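Side-chain contacts in Low molecular weight phosphotyrosine protein phosphatase 1 (Drosophila melanogaster, PDB 7CUY), which probably removes phosphate from tyrosine-phosphorylated proteins and small aryl and acyl phosphates, as a cytosolic low molecular weight phosphatase: residues 16-19 with 20-24; 49-53 with 54-58; 97-100 with 101-105; 106-110 with 111-115. One frame throughout, in Å; residues are numbered along the deposited sequence.

All four contacts are local, each within one continuous run of chain. Interaction 1 is a buried helix turn beside the phosphate-binding loop, and interaction 4, also largely buried, closes the edge strand 106-109. They touch where Ala19 CB meets Leu110 CD2 at 3.9 Å. Interaction 2, partly buried, starts helix 53-61 and packs on interaction 1 through Ile18 and Ala55; it alone has a salt bridge between its segments. Interaction 3 is a surface turn leading into the strand of interaction 4, met through Ala99 and Leu107. Methyl packing accompanies the backbone bonds of interaction 1, a serine hydroxyl joins those of interaction 3, and interaction 4 combines two i to i+3 bonds with Leu108 packed on Phe113.

Interaction 1 (16-19 with 20-24); sequences SPIA and EVVMV
Ile18 and Val22 stand one turn apart on helix 15-29, their side chains side by side and pointing the same way, with Ile18 CG2 and Val22 CG2 4.1 Å apart. In Ile18 this methyl is the branch opposite the backbone N, while CG1 lies beside that nitrogen and carries CD1 out to Ala55 of helix 53-61. Val22 puts CG1 opposite its own N (chi1 167°), which leaves CG2 beside the nitrogen and only 3.3 Å from Ile18 O. Val21 repeats this rotamer, and its CG2 approaches Pro17 O to 3.3 Å. Beneath the branches run regular i to i+4 bonds: Val22 N to Ile18 O is 2.7 Å and nearly straight (166°), and Met23 N to Ala19 O is 2.9 Å. Pro17 has no N-H to give, but its carbonyl accepts from Val21 N. Glu20 reaches out fully extended, and OE1 bonds Ser39 OG of strand 35-41. Ser16 directly follows Arg15 in the CX5R(S/T) P-loop signature of the family; its OG bonds Asn12 ND2, close to Cys9, the probable nucleophile. The helix is the crossover of the beta-alpha-beta unit 3-9, 15-29, 35-41: Ala19 and Met23 rest on Met7 of strand 3-9, Met23 and Val24 touch Val37 of strand 35-41, and Val22 packs against Tyr138 and Val142 of helix 132-153.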
ATOM      1  N   SER A  16      -4.424   0.118   1.276  1.00 19.17           N
ATOM      2  CA  SER A  16      -3.021   0.197   1.682  1.00 18.73           C
ATOM      3  C   SER A  16      -2.663  -0.611   2.940  1.00 18.81           C
ATOM      4  O   SER A  16      -1.496  -0.996   3.080  1.00 17.82           O
ATOM      5  CB  SER A  16      -2.597   1.668   1.865  1.00 18.25           C
ATOM      6  OG  SER A  16      -3.472   2.407   2.694  1.00 18.63           O
ATOM      7  N   PRO A  17      -3.577  -0.878   3.886  1.00 21.31           N
ATOM      8  CA  PRO A  17      -3.188  -1.771   4.988  1.00 19.84           C
ATOM      9  C   PRO A  17      -2.932  -3.183   4.511  1.00 19.87           C
ATOM     10  O   PRO A  17      -2.035  -3.845   5.038  1.00 22.22           O
ATOM     11  CB  PRO A  17      -4.385  -1.706   5.952  1.00 23.22           C
ATOM     12  CG  PRO A  17      -5.093  -0.479   5.616  1.00 19.59           C
ATOM     13  CD  PRO A  17      -4.909  -0.293   4.135  1.00 21.26           C
ATOM     14  N   ILE A  18      -3.695  -3.657   3.526  1.00 18.09           N
ATOM     15  CA  ILE A  18      -3.398  -4.942   2.904  1.00 20.71           C
ATOM     16  C   ILE A  18      -2.032  -4.886   2.235  1.00 21.79           C
ATOM     17  O   ILE A  18      -1.182  -5.754   2.449  1.00 19.12           O
ATOM     18  CB  ILE A  18      -4.513  -5.316   1.902  1.00 17.87           C
ATOM     19  CG1 ILE A  18      -5.801  -5.715   2.628  1.00 16.46           C
ATOM     20  CG2 ILE A  18      -4.059  -6.407   0.934  1.00 17.82           C
ATOM     21  CD1 ILE A  18      -7.024  -5.830   1.680  1.00 16.52           C
ATOM     22  N   ALA A  19      -1.798  -3.843   1.423  1.00 18.42           N
ATOM     23  CA  ALA A  19      -0.526  -3.711   0.719  1.00 19.99           C
ATOM     24  C   ALA A  19       0.637  -3.614   1.699  1.00 18.49           C
ATOM     25  O   ALA A  19       1.717  -4.169   1.458  1.00 18.56           O
ATOM     26  CB  ALA A  19      -0.562  -2.491  -0.216  1.00 16.92           C
ATOM     27  N   GLU A  20       0.434  -2.927   2.818  1.00 18.73           N
ATOM     28  CA  GLU A  20       1.477  -2.874   3.831  1.00 18.51           C
ATOM     29  C   GLU A  20       1.734  -4.250   4.427  1.00 17.72           C
ATOM     30  O   GLU A  20       2.886  -4.665   4.578  1.00 17.07           O
ATOM     31  CB  GLU A  20       1.102  -1.889   4.931  1.00 20.23           C
ATOM     32  CG  GLU A  20       2.118  -1.897   6.066  1.00 20.47           C
ATOM     33  CD  GLU A  20       1.623  -1.181   7.289  1.00 19.79           C
ATOM     34  OE1 GLU A  20       0.461  -0.710   7.284  1.00 24.31           O
ATOM     35  OE2 GLU A  20       2.406  -1.064   8.240  1.00 23.37           O
ATOM     36  N   VAL A  21       0.674  -4.976   4.775  1.00 18.85           N
ATOM     37  CA  VAL A  21       0.867  -6.282   5.400  1.00 17.92           C
ATOM     38  C   VAL A  21       1.449  -7.279   4.393  1.00 22.09           C
ATOM     39  O   VAL A  21       2.325  -8.101   4.730  1.00 19.83           O
ATOM     40  CB  VAL A  21      -0.458  -6.780   6.004  1.00 22.76           C
ATOM     41  CG1 VAL A  21      -0.343  -8.243   6.372  1.00 24.54           C
ATOM     42  CG2 VAL A  21      -0.828  -5.965   7.235  1.00 22.11           C
ATOM     43  N   VAL A  22       0.980  -7.230   3.145  1.00 16.36           N
ATOM     44  CA  VAL A  22       1.503  -8.146   2.140  1.00 17.08           C
ATOM     45  C   VAL A  22       2.973  -7.847   1.868  1.00 17.65           C
ATOM     46  O   VAL A  22       3.782  -8.767   1.698  1.00 19.44           O
ATOM     47  CB  VAL A  22       0.645  -8.083   0.859  1.00 21.90           C
ATOM     48  CG1 VAL A  22       1.333  -8.780  -0.290  1.00 15.28           C
ATOM     49  CG2 VAL A  22      -0.725  -8.708   1.099  1.00 17.51           C
ATOM     50  N   MET A  23       3.356  -6.562   1.853  1.00 18.29           N
ATOM     51  CA  MET A  23       4.756  -6.237   1.579  1.00 16.73           C
ATOM     52  C   MET A  23       5.658  -6.768   2.688  1.00 20.21           C
ATOM     53  O   MET A  23       6.724  -7.338   2.412  1.00 22.63           O
ATOM     54  CB  MET A  23       4.930  -4.728   1.402  1.00 18.14           C
ATOM     55  CG  MET A  23       6.326  -4.266   0.949  1.00 19.33           C
ATOM     56  SD  MET A  23       6.652  -4.511  -0.832  1.00 32.22           S
ATOM     57  CE  MET A  23       7.630  -5.964  -0.760  1.00 20.47           C
ATOM     58  N   VAL A  24       5.233  -6.624   3.945  1.00 17.72           N
ATOM     59  CA  VAL A  24       6.032  -7.130   5.055  1.00 19.32           C
ATOM     60  C   VAL A  24       6.149  -8.649   4.971  1.00 18.65           C
ATOM     61  O   VAL A  24       7.235  -9.207   5.123  1.00 22.24           O
ATOM     62  CB  VAL A  24       5.443  -6.668   6.400  1.00 18.77           C
ATOM     63  CG1 VAL A  24       6.066  -7.435   7.550  1.00 14.90           C
ATOM     64  CG2 VAL A  24       5.716  -5.197   6.577  1.00 20.54           C
TER

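Interaction 2 (49-53 with 54-58); sequences NRADP and RAIST
Asp52 and Arg54 form an N-cap with a salt bridge added to it, at the point where the loop after strand 35-41 turns into helix 53-61. One carboxylate oxygen does most of the work: Asp52 OD2 accepts from Arg54 N at 2.7 Å and from Arg54 NE at 2.9 Å, the two donors arriving from opposite faces of the carboxylate plane. The NE bond is fairly straight (163°) and lies in the guanidinium plane, although the two flat groups are turned 43° apart. Asp52 OD1 adds a weak, longer bond to Arg54 NH2 at 3.4 Å. With CG opposite its backbone N, Asp52 closes an Asx turn over the first helical residues, and the helix start probably helps to stabilise its negative charge. Arg54 bends at chi3, which folds NE back to the carboxylate, and its far nitrogens bond backbone oxygens of Tyr126, Glu128 and Gly130, in the loop that follows Asp124, the probable proton donor. Behind the cap, Ile56 N meets Asp52 O at 3.0 Å. Pro53 O takes both Ser57 N (2.9 Å) and Ser57 OG (3.0 Å), again from opposite faces. On the apolar side Ala51 CB touches Ile56 CG1 at 4.1 Å and also Ala55 CB, while Ile56 CD1 lies 3.5 Å from Ala51 O.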
ATOM      1  N   ASN A  49      -8.616   5.113  13.682  1.00 25.45           N
ATOM      2  CA  ASN A  49      -9.365   3.869  13.586  1.00 28.93           C
ATOM      3  C   ASN A  49      -8.463   2.736  13.108  1.00 30.85           C
ATOM      4  O   ASN A  49      -7.279   2.924  12.804  1.00 28.16           O
ATOM      5  CB  ASN A  49     -10.552   4.011  12.633  1.00 30.85           C
ATOM      6  CG  ASN A  49     -11.659   4.870  13.201  1.00 36.33           C
ATOM      7  OD1 ASN A  49     -11.582   5.342  14.345  1.00 41.61           O
ATOM      8  ND2 ASN A  49     -12.693   5.099  12.395  1.00 35.95           N
ATOM      9  N   ARG A  50      -9.037   1.540  13.050  1.00 33.36           N
ATOM     10  CA  ARG A  50      -8.386   0.363  12.500  1.00 30.62           C
ATOM     11  C   ARG A  50      -8.860   0.141  11.064  1.00 31.59           C
ATOM     12  O   ARG A  50      -9.760   0.823  10.559  1.00 27.23           O
ATOM     13  CB  ARG A  50      -8.684  -0.878  13.355  1.00 32.15           C
ATOM     14  CG  ARG A  50      -8.260  -0.796  14.833  1.00 38.41           C
ATOM     15  CD  ARG A  50      -6.759  -0.998  15.041  1.00 39.26           C
ATOM     16  N   ALA A  51      -8.244  -0.841  10.412  1.00 27.99           N
ATOM     17  CA  ALA A  51      -8.597  -1.171   9.046  1.00 26.36           C
ATOM     18  C   ALA A  51     -10.040  -1.673   8.977  1.00 33.86           C
ATOM     19  O   ALA A  51     -10.634  -2.084   9.985  1.00 31.78           O
ATOM     20  CB  ALA A  51      -7.643  -2.225   8.490  1.00 26.61           C
ATOM     21  N   ASP A  52     -10.604  -1.636   7.764  1.00 29.73           N
ATOM     22  CA  ASP A  52     -11.956  -2.132   7.554  1.00 29.39           C
ATOM     23  C   ASP A  52     -12.041  -3.593   7.995  1.00 26.99           C
ATOM     24  O   ASP A  52     -11.139  -4.381   7.688  1.00 25.52           O
ATOM     25  CB  ASP A  52     -12.353  -2.015   6.080  1.00 27.57           C
ATOM     26  CG  ASP A  52     -13.807  -2.407   5.834  1.00 27.88           C
ATOM     27  OD1 ASP A  52     -14.668  -1.500   5.814  1.00 34.82           O
ATOM     28  OD2 ASP A  52     -14.096  -3.612   5.668  1.00 26.07           O
ATOM     29  N   PRO A  53     -13.089  -3.981   8.723  1.00 31.56           N
ATOM     30  CA  PRO A  53     -13.230  -5.392   9.121  1.00 28.32           C
ATOM     31  C   PRO A  53     -13.053  -6.362   7.975  1.00 28.71           C
ATOM     32  O   PRO A  53     -12.546  -7.476   8.185  1.00 28.62           O
ATOM     33  CB  PRO A  53     -14.651  -5.460   9.714  1.00 27.82           C
ATOM     34  CG  PRO A  53     -15.264  -4.118   9.517  1.00 28.74           C
ATOM     35  CD  PRO A  53     -14.148  -3.133   9.290  1.00 30.66           C
ATOM     36  N   ARG A  54     -13.424  -5.963   6.754  1.00 29.04           N
ATOM     37  CA  ARG A  54     -13.266  -6.866   5.615  1.00 27.35           C
ATOM     38  C   ARG A  54     -11.810  -6.970   5.190  1.00 25.17           C
ATOM     39  O   ARG A  54     -11.389  -8.014   4.676  1.00 27.45           O
ATOM     40  CB  ARG A  54     -14.132  -6.404   4.447  1.00 26.02           C
ATOM     41  CG  ARG A  54     -15.611  -6.289   4.795  1.00 26.71           C
ATOM     42  CD  ARG A  54     -16.388  -5.570   3.708  1.00 25.80           C
ATOM     43  NE  ARG A  54     -16.151  -4.127   3.732  1.00 28.66           N
ATOM     44  CZ  ARG A  54     -16.734  -3.260   2.911  1.00 27.99           C
ATOM     45  NH1 ARG A  54     -17.595  -3.687   1.988  1.00 26.31           N
ATOM     46  NH2 ARG A  54     -16.458  -1.969   3.009  1.00 23.41           N
ATOM     47  N   ALA A  55     -11.029  -5.905   5.388  1.00 25.09           N
ATOM     48  CA  ALA A  55      -9.593  -6.018   5.147  1.00 25.58           C
ATOM     49  C   ALA A  55      -8.943  -6.936   6.179  1.00 26.39           C
ATOM     50  O   ALA A  55      -8.130  -7.802   5.835  1.00 21.98           O
ATOM     51  CB  ALA A  55      -8.943  -4.636   5.169  1.00 19.09           C
ATOM     52  N   ILE A  56      -9.299  -6.763   7.453  1.00 22.22           N
ATOM     53  CA  ILE A  56      -8.750  -7.631   8.495  1.00 30.50           C
ATOM     54  C   ILE A  56      -9.107  -9.087   8.214  1.00 27.73           C
ATOM     55  O   ILE A  56      -8.245  -9.975   8.231  1.00 25.89           O
ATOM     56  CB  ILE A  56      -9.237  -7.168   9.880  1.00 26.25           C
ATOM     57  CG1 ILE A  56      -8.630  -5.804  10.194  1.00 24.11           C
ATOM     58  CG2 ILE A  56      -8.876  -8.184  10.936  1.00 32.72           C
ATOM     59  CD1 ILE A  56      -9.309  -5.068  11.326  1.00 32.13           C
ATOM     60  N   SER A  57     -10.372  -9.348   7.896  1.00 28.69           N
ATOM     61  CA  SER A  57     -10.783 -10.727   7.687  1.00 28.42           C
ATOM     62  C   SER A  57     -10.122 -11.321   6.457  1.00 29.53           C
ATOM     63  O   SER A  57      -9.774 -12.511   6.449  1.00 28.59           O
ATOM     64  CB  SER A  57     -12.301 -10.810   7.592  1.00 34.92           C
ATOM     65  OG  SER A  57     -12.865 -10.376   8.824  1.00 44.36           O
ATOM     66  N   THR A  58      -9.931 -10.513   5.403  1.00 29.26           N
ATOM     67  CA  THR A  58      -9.251 -11.023   4.215  1.00 24.87           C
ATOM     68  C   THR A  58      -7.827 -11.455   4.539  1.00 24.82           C
ATOM     69  O   THR A  58      -7.367 -12.502   4.069  1.00 28.22           O
ATOM     70  CB  THR A  58      -9.234  -9.969   3.106  1.00 25.76           C
ATOM     71  OG1 THR A  58     -10.569  -9.722   2.662  1.00 27.18           O
ATOM     72  CG2 THR A  58      -8.403 -10.453   1.946  1.00 23.01           C
TER

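Interaction 3 (97-100 with 101-105); sequences RLAP and KGSKA
A type II beta turn from Pro100 to Ser103 shapes the link between helix 89-98 and strand 106-109, part of the crossover that runs from strand 83-86 through that helix. Pro100 O is the central acceptor and takes two donors from the same residue. Ser103 N reaches it at 3.0 Å, the usual closing bond of the turn, tilted 33° from the carbonyl plane. Ser103 OG comes in at 2.6 Å and lies in that plane. The hydroxyl gets there because chi1 of 46° sets OG between the backbone N and the carbonyl carbon, on the same side as the N-H, so that the N-H and the hydroxyl of Ser103 both donate to one oxygen. Gly102 N also lies near Pro100 O, but its N-H points badly for a bond. Gly102 itself takes the third turn position with a positive phi of 87°, a backbone shape that suits a residue without a side chain. Lys101, at the second position, sends its chain outward from the turn. Further donors are met beyond the turn: Arg97 NE forms a salt bridge with Glu94, while Lys104 NZ makes a weak bond to Ser79 O and a long, weak ion pair with Asp82. Phe78 of helix 77-80 packs against Ala99, Pro100 and Ser103, and Ala105 is backbone hydrogen-bonded to Phe78. Side-chain packing inside the turn is slight: Pro100 CG stands 4.1 Å from Ser103 CB, and Ala99 CB lies 4.2 Å from Ser103 OG.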
ATOM      1  N   ARG A  97       0.418  16.301  -6.114  1.00 19.73           N
ATOM      2  CA  ARG A  97       0.197  17.650  -5.606  1.00 25.78           C
ATOM      3  C   ARG A  97       0.776  17.826  -4.206  1.00 24.32           C
ATOM      4  O   ARG A  97       1.218  18.925  -3.863  1.00 28.24           O
ATOM      5  CB  ARG A  97      -1.293  18.008  -5.627  1.00 29.89           C
ATOM      6  CG  ARG A  97      -1.994  17.887  -4.301  1.00 37.12           C
ATOM      7  CD  ARG A  97      -3.389  18.521  -4.281  1.00 34.52           C
ATOM      8  NE  ARG A  97      -4.249  17.708  -3.419  1.00 39.87           N
ATOM      9  CZ  ARG A  97      -4.289  17.807  -2.091  1.00 45.53           C
ATOM     10  NH1 ARG A  97      -3.540  18.705  -1.467  1.00 38.98           N
ATOM     11  NH2 ARG A  97      -5.081  17.008  -1.379  1.00 47.64           N
ATOM     12  N   LEU A  98       0.835  16.756  -3.405  1.00 23.91           N
ATOM     13  CA  LEU A  98       1.351  16.866  -2.041  1.00 22.30           C
ATOM     14  C   LEU A  98       2.878  16.906  -1.954  1.00 24.70           C
ATOM     15  O   LEU A  98       3.421  17.567  -1.063  1.00 26.64           O
ATOM     16  CB  LEU A  98       0.828  15.710  -1.199  1.00 24.15           C
ATOM     17  CG  LEU A  98      -0.619  15.871  -0.735  1.00 29.11           C
ATOM     18  CD1 LEU A  98      -1.156  14.537  -0.210  1.00 28.17           C
ATOM     19  CD2 LEU A  98      -0.663  16.935   0.339  1.00 31.23           C
ATOM     20  N   ALA A  99       3.584  16.196  -2.831  1.00 27.30           N
ATOM     21  CA  ALA A  99       5.036  16.051  -2.738  1.00 25.96           C
ATOM     22  C   ALA A  99       5.749  17.396  -2.859  1.00 23.72           C
ATOM     23  O   ALA A  99       5.567  18.090  -3.867  1.00 24.16           O
ATOM     24  CB  ALA A  99       5.524  15.123  -3.852  1.00 24.78           C
ATOM     25  N   PRO A 100       6.564  17.800  -1.893  1.00 25.16           N
ATOM     26  CA  PRO A 100       7.422  18.967  -2.137  1.00 24.74           C
ATOM     27  C   PRO A 100       8.356  18.701  -3.306  1.00 30.93           C
ATOM     28  O   PRO A 100       8.987  17.645  -3.394  1.00 29.99           O
ATOM     29  CB  PRO A 100       8.183  19.149  -0.818  1.00 23.46           C
ATOM     30  CG  PRO A 100       7.770  18.029   0.069  1.00 26.60           C
ATOM     31  CD  PRO A 100       6.558  17.380  -0.485  1.00 24.68           C
ATOM     32  N   LYS A 101       8.414  19.657  -4.229  1.00 30.86           N
ATOM     33  CA  LYS A 101       9.258  19.512  -5.404  1.00 30.17           C
ATOM     34  C   LYS A 101      10.698  19.252  -5.000  1.00 34.59           C
ATOM     35  O   LYS A 101      11.279  19.998  -4.209  1.00 29.47           O
ATOM     36  CB  LYS A 101       9.190  20.765  -6.272  1.00 33.71           C
ATOM     37  CG  LYS A 101      10.279  20.817  -7.337  1.00 29.34           C
ATOM     38  CD  LYS A 101       9.944  21.865  -8.380  1.00 31.94           C
ATOM     39  CE  LYS A 101      10.923  21.823  -9.548  1.00 33.91           C
ATOM     40  NZ  LYS A 101      11.314  23.204  -9.952  1.00 34.22           N
ATOM     41  N   GLY A 102      11.272  18.184  -5.556  1.00 33.96           N
ATOM     42  CA  GLY A 102      12.634  17.821  -5.259  1.00 28.50           C
ATOM     43  C   GLY A 102      12.817  16.952  -4.046  1.00 32.48           C
ATOM     44  O   GLY A 102      13.968  16.672  -3.688  1.00 34.13           O
ATOM     45  N   SER A 103      11.732  16.531  -3.390  1.00 30.33           N
ATOM     46  CA  SER A 103      11.845  15.621  -2.256  1.00 28.88           C
ATOM     47  C   SER A 103      12.314  14.243  -2.724  1.00 26.99           C
ATOM     48  O   SER A 103      12.110  13.848  -3.873  1.00 29.62           O
ATOM     49  CB  SER A 103      10.507  15.494  -1.525  1.00 23.93           C
ATOM     50  OG  SER A 103       9.443  15.296  -2.443  1.00 24.74           O
ATOM     51  N   LYS A 104      12.933  13.502  -1.814  1.00 22.06           N
ATOM     52  CA  LYS A 104      13.632  12.287  -2.218  1.00 24.43           C
ATOM     53  C   LYS A 104      12.704  11.121  -2.576  1.00 23.00           C
ATOM     54  O   LYS A 104      13.094  10.282  -3.387  1.00 23.38           O
ATOM     55  CB  LYS A 104      14.630  11.894  -1.118  1.00 30.58           C
ATOM     56  CG  LYS A 104      14.668  10.446  -0.684  1.00 26.58           C
ATOM     57  CD  LYS A 104      15.309  10.363   0.674  1.00 31.20           C
ATOM     58  CE  LYS A 104      15.120   9.012   1.317  1.00 33.25           C
ATOM     59  NZ  LYS A 104      15.452   9.064   2.768  1.00 37.90           N
ATOM     60  N   ALA A 105      11.486  11.063  -2.040  1.00 22.29           N
ATOM     61  CA  ALA A 105      10.605   9.924  -2.305  1.00 20.77           C
ATOM     62  C   ALA A 105      10.340   9.719  -3.795  1.00 18.72           C
ATOM     63  O   ALA A 105      10.022  10.658  -4.528  1.00 18.70           O
ATOM     64  CB  ALA A 105       9.266  10.110  -1.598  1.00 20.64           C
TER

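Interaction 4 (106-110 with 111-115); sequences ELLML and GDFGL
Two backbone bonds, Asp112 N to Met109 O at 3.0 Å and Phe113 N to Leu110 O at 3.2 Å, wind the end of strand 106-109 into a short 3-10 turn. Both donors sit well above the carbonyl planes, as the tight i to i+3 spacing brings them. A water accepts from Met109 N at 3.0 Å and also lies beside Asp112 OD2, too close for that second bond to be trusted. Among van der Waals contacts, Leu108 CD1 meets Phe113 CE2 at 4.2 Å, the two side chains slanting past each other. Phe113 holds CG opposite its carbonyl carbon (chi1 -65°), which brings the ring edge back to the strand end: CD2 is 3.8 Å from Leu110 O, in the ring plane, and 4.0 Å from Met109 O. Met109 bends at chi3 (73°) and crosses Asp112 at about a right angle, with CE 3.7 Å from OD1. The charge on that carboxylate is met by Arg120, which forms a salt bridge to OD1 and also packs on Met109. Strand 106-109 is an edge of the parallel sheet; Leu108 and Leu110 pack on Phe85 of neighbouring strand 83-86, while helix 132-153 supplies Phe148, edge-to-face with Phe113, and Ala144 against Leu110.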
ATOM      1  N   GLU A 106      10.396   8.466  -4.222  1.00 18.92           N
ATOM      2  CA  GLU A 106       9.963   8.080  -5.557  1.00 18.91           C
ATOM      3  C   GLU A 106       8.475   7.730  -5.511  1.00 19.07           C
ATOM      4  O   GLU A 106       8.066   6.855  -4.739  1.00 17.25           O
ATOM      5  CB  GLU A 106      10.803   6.897  -6.057  1.00 18.44           C
ATOM      6  CG  GLU A 106      10.737   6.696  -7.565  1.00 24.77           C
ATOM      7  CD  GLU A 106      11.521   5.476  -8.068  1.00 29.80           C
ATOM      8  OE1 GLU A 106      11.111   4.896  -9.104  1.00 35.90           O
ATOM      9  OE2 GLU A 106      12.546   5.115  -7.453  1.00 25.73           O
ATOM     10  N   LEU A 107       7.666   8.387  -6.345  1.00 17.95           N
ATOM     11  CA  LEU A 107       6.221   8.156  -6.353  1.00 19.12           C
ATOM     12  C   LEU A 107       5.873   7.114  -7.410  1.00 20.95           C
ATOM     13  O   LEU A 107       6.080   7.340  -8.611  1.00 25.32           O
ATOM     14  CB  LEU A 107       5.444   9.442  -6.634  1.00 17.51           C
ATOM     15  CG  LEU A 107       5.852  10.699  -5.878  1.00 24.08           C
ATOM     16  CD1 LEU A 107       4.843  11.825  -6.153  1.00 24.44           C
ATOM     17  CD2 LEU A 107       5.997  10.429  -4.385  1.00 17.49           C
ATOM     18  N   LEU A 108       5.325   5.992  -6.977  1.00 17.60           N
ATOM     19  CA  LEU A 108       5.031   4.895  -7.881  1.00 17.08           C
ATOM     20  C   LEU A 108       3.595   4.454  -7.667  1.00 16.59           C
ATOM     21  O   LEU A 108       3.007   4.675  -6.613  1.00 15.23           O
ATOM     22  CB  LEU A 108       6.002   3.712  -7.658  1.00 16.60           C
ATOM     23  CG  LEU A 108       7.482   4.113  -7.775  1.00 20.05           C
ATOM     24  CD1 LEU A 108       8.371   3.029  -7.218  1.00 22.48           C
ATOM     25  CD2 LEU A 108       7.860   4.467  -9.233  1.00 21.36           C
ATOM     26  N   MET A 109       3.028   3.824  -8.673  1.00 17.09           N
ATOM     27  CA  MET A 109       1.741   3.179  -8.509  1.00 16.77           C
ATOM     28  C   MET A 109       1.993   1.683  -8.370  1.00 18.51           C
ATOM     29  O   MET A 109       2.710   1.096  -9.189  1.00 16.01           O
ATOM     30  CB  MET A 109       0.820   3.488  -9.691  1.00 19.55           C
ATOM     31  CG  MET A 109      -0.604   3.156  -9.356  1.00 19.83           C
ATOM     32  SD  MET A 109      -1.756   3.553 -10.661  1.00 22.49           S
ATOM     33  CE  MET A 109      -1.361   2.249 -11.831  1.00 19.75           C
ATOM     34  N   LEU A 110       1.452   1.078  -7.301  1.00 18.90           N
ATOM     35  CA  LEU A 110       1.865  -0.285  -6.951  1.00 15.21           C
ATOM     36  C   LEU A 110       1.618  -1.259  -8.106  1.00 19.03           C
ATOM     37  O   LEU A 110       2.458  -2.122  -8.394  1.00 16.48           O
ATOM     38  CB  LEU A 110       1.145  -0.746  -5.679  1.00 18.83           C
ATOM     39  CG  LEU A 110       1.510  -2.167  -5.206  1.00 18.07           C
ATOM     40  CD1 LEU A 110       2.997  -2.322  -5.075  1.00 16.22           C
ATOM     41  CD2 LEU A 110       0.841  -2.505  -3.884  1.00 17.86           C
ATOM     42  N   GLY A 111       0.493  -1.113  -8.808  1.00 20.39           N
ATOM     43  CA  GLY A 111       0.159  -2.069  -9.845  1.00 18.74           C
ATOM     44  C   GLY A 111       0.989  -1.952 -11.113  1.00 20.81           C
ATOM     45  O   GLY A 111       0.834  -2.791 -12.002  1.00 22.52           O
ATOM     46  N   ASP A 112       1.849  -0.940 -11.229  1.00 21.54           N
ATOM     47  CA  ASP A 112       2.769  -0.929 -12.365  1.00 21.91           C
ATOM     48  C   ASP A 112       3.837  -2.019 -12.250  1.00 24.46           C
ATOM     49  O   ASP A 112       4.653  -2.183 -13.168  1.00 20.10           O
ATOM     50  CB  ASP A 112       3.429   0.450 -12.512  1.00 19.61           C
ATOM     51  CG  ASP A 112       2.513   1.479 -13.200  1.00 26.04           C
ATOM     52  OD1 ASP A 112       1.506   1.078 -13.815  1.00 26.53           O
ATOM     53  OD2 ASP A 112       2.809   2.696 -13.129  1.00 25.99           O
ATOM     54  N   PHE A 113       3.850  -2.777 -11.155  1.00 21.56           N
ATOM     55  CA  PHE A 113       4.785  -3.877 -10.979  1.00 19.59           C
ATOM     56  C   PHE A 113       4.011  -5.184 -11.010  1.00 22.68           C
ATOM     57  O   PHE A 113       2.948  -5.293 -10.390  1.00 22.22           O
ATOM     58  CB  PHE A 113       5.585  -3.704  -9.684  1.00 18.82           C
ATOM     59  CG  PHE A 113       6.474  -2.499  -9.713  1.00 18.39           C
ATOM     60  CD1 PHE A 113       7.766  -2.591 -10.203  1.00 19.26           C
ATOM     61  CD2 PHE A 113       5.985  -1.252  -9.342  1.00 16.90           C
ATOM     62  CE1 PHE A 113       8.581  -1.469 -10.273  1.00 21.79           C
ATOM     63  CE2 PHE A 113       6.785  -0.123  -9.410  1.00 16.14           C
ATOM     64  CZ  PHE A 113       8.082  -0.221  -9.873  1.00 19.53           C
ATOM     65  N   GLY A 114       4.509  -6.142 -11.787  1.00 22.00           N
ATOM     66  CA  GLY A 114       3.936  -7.489 -11.833  1.00 21.01           C
ATOM     67  C   GLY A 114       2.646  -7.727 -12.589  1.00 25.71           C
ATOM     68  O   GLY A 114       2.553  -8.669 -13.379  1.00 25.84           O
ATOM     69  N   LEU A 115       1.636  -6.895 -12.367  1.00 27.35           N
ATOM     70  CA  LEU A 115       0.341  -7.155 -12.973  1.00 25.77           C
ATOM     71  C   LEU A 115       0.367  -6.846 -14.465  1.00 28.70           C
ATOM     72  O   LEU A 115       1.206  -6.092 -14.957  1.00 23.14           O
ATOM     73  CB  LEU A 115      -0.735  -6.331 -12.278  1.00 23.71           C
ATOM     74  CG  LEU A 115      -0.590  -6.517 -10.767  1.00 20.64           C
ATOM     75  CD1 LEU A 115      -1.318  -5.431 -10.000  1.00 17.46           C
ATOM     76  CD2 LEU A 115      -1.099  -7.909 -10.397  1.00 20.34           C
TER
HETATM   77  O   HOH W   1       4.280   3.420 -11.329  1.00 21.19           O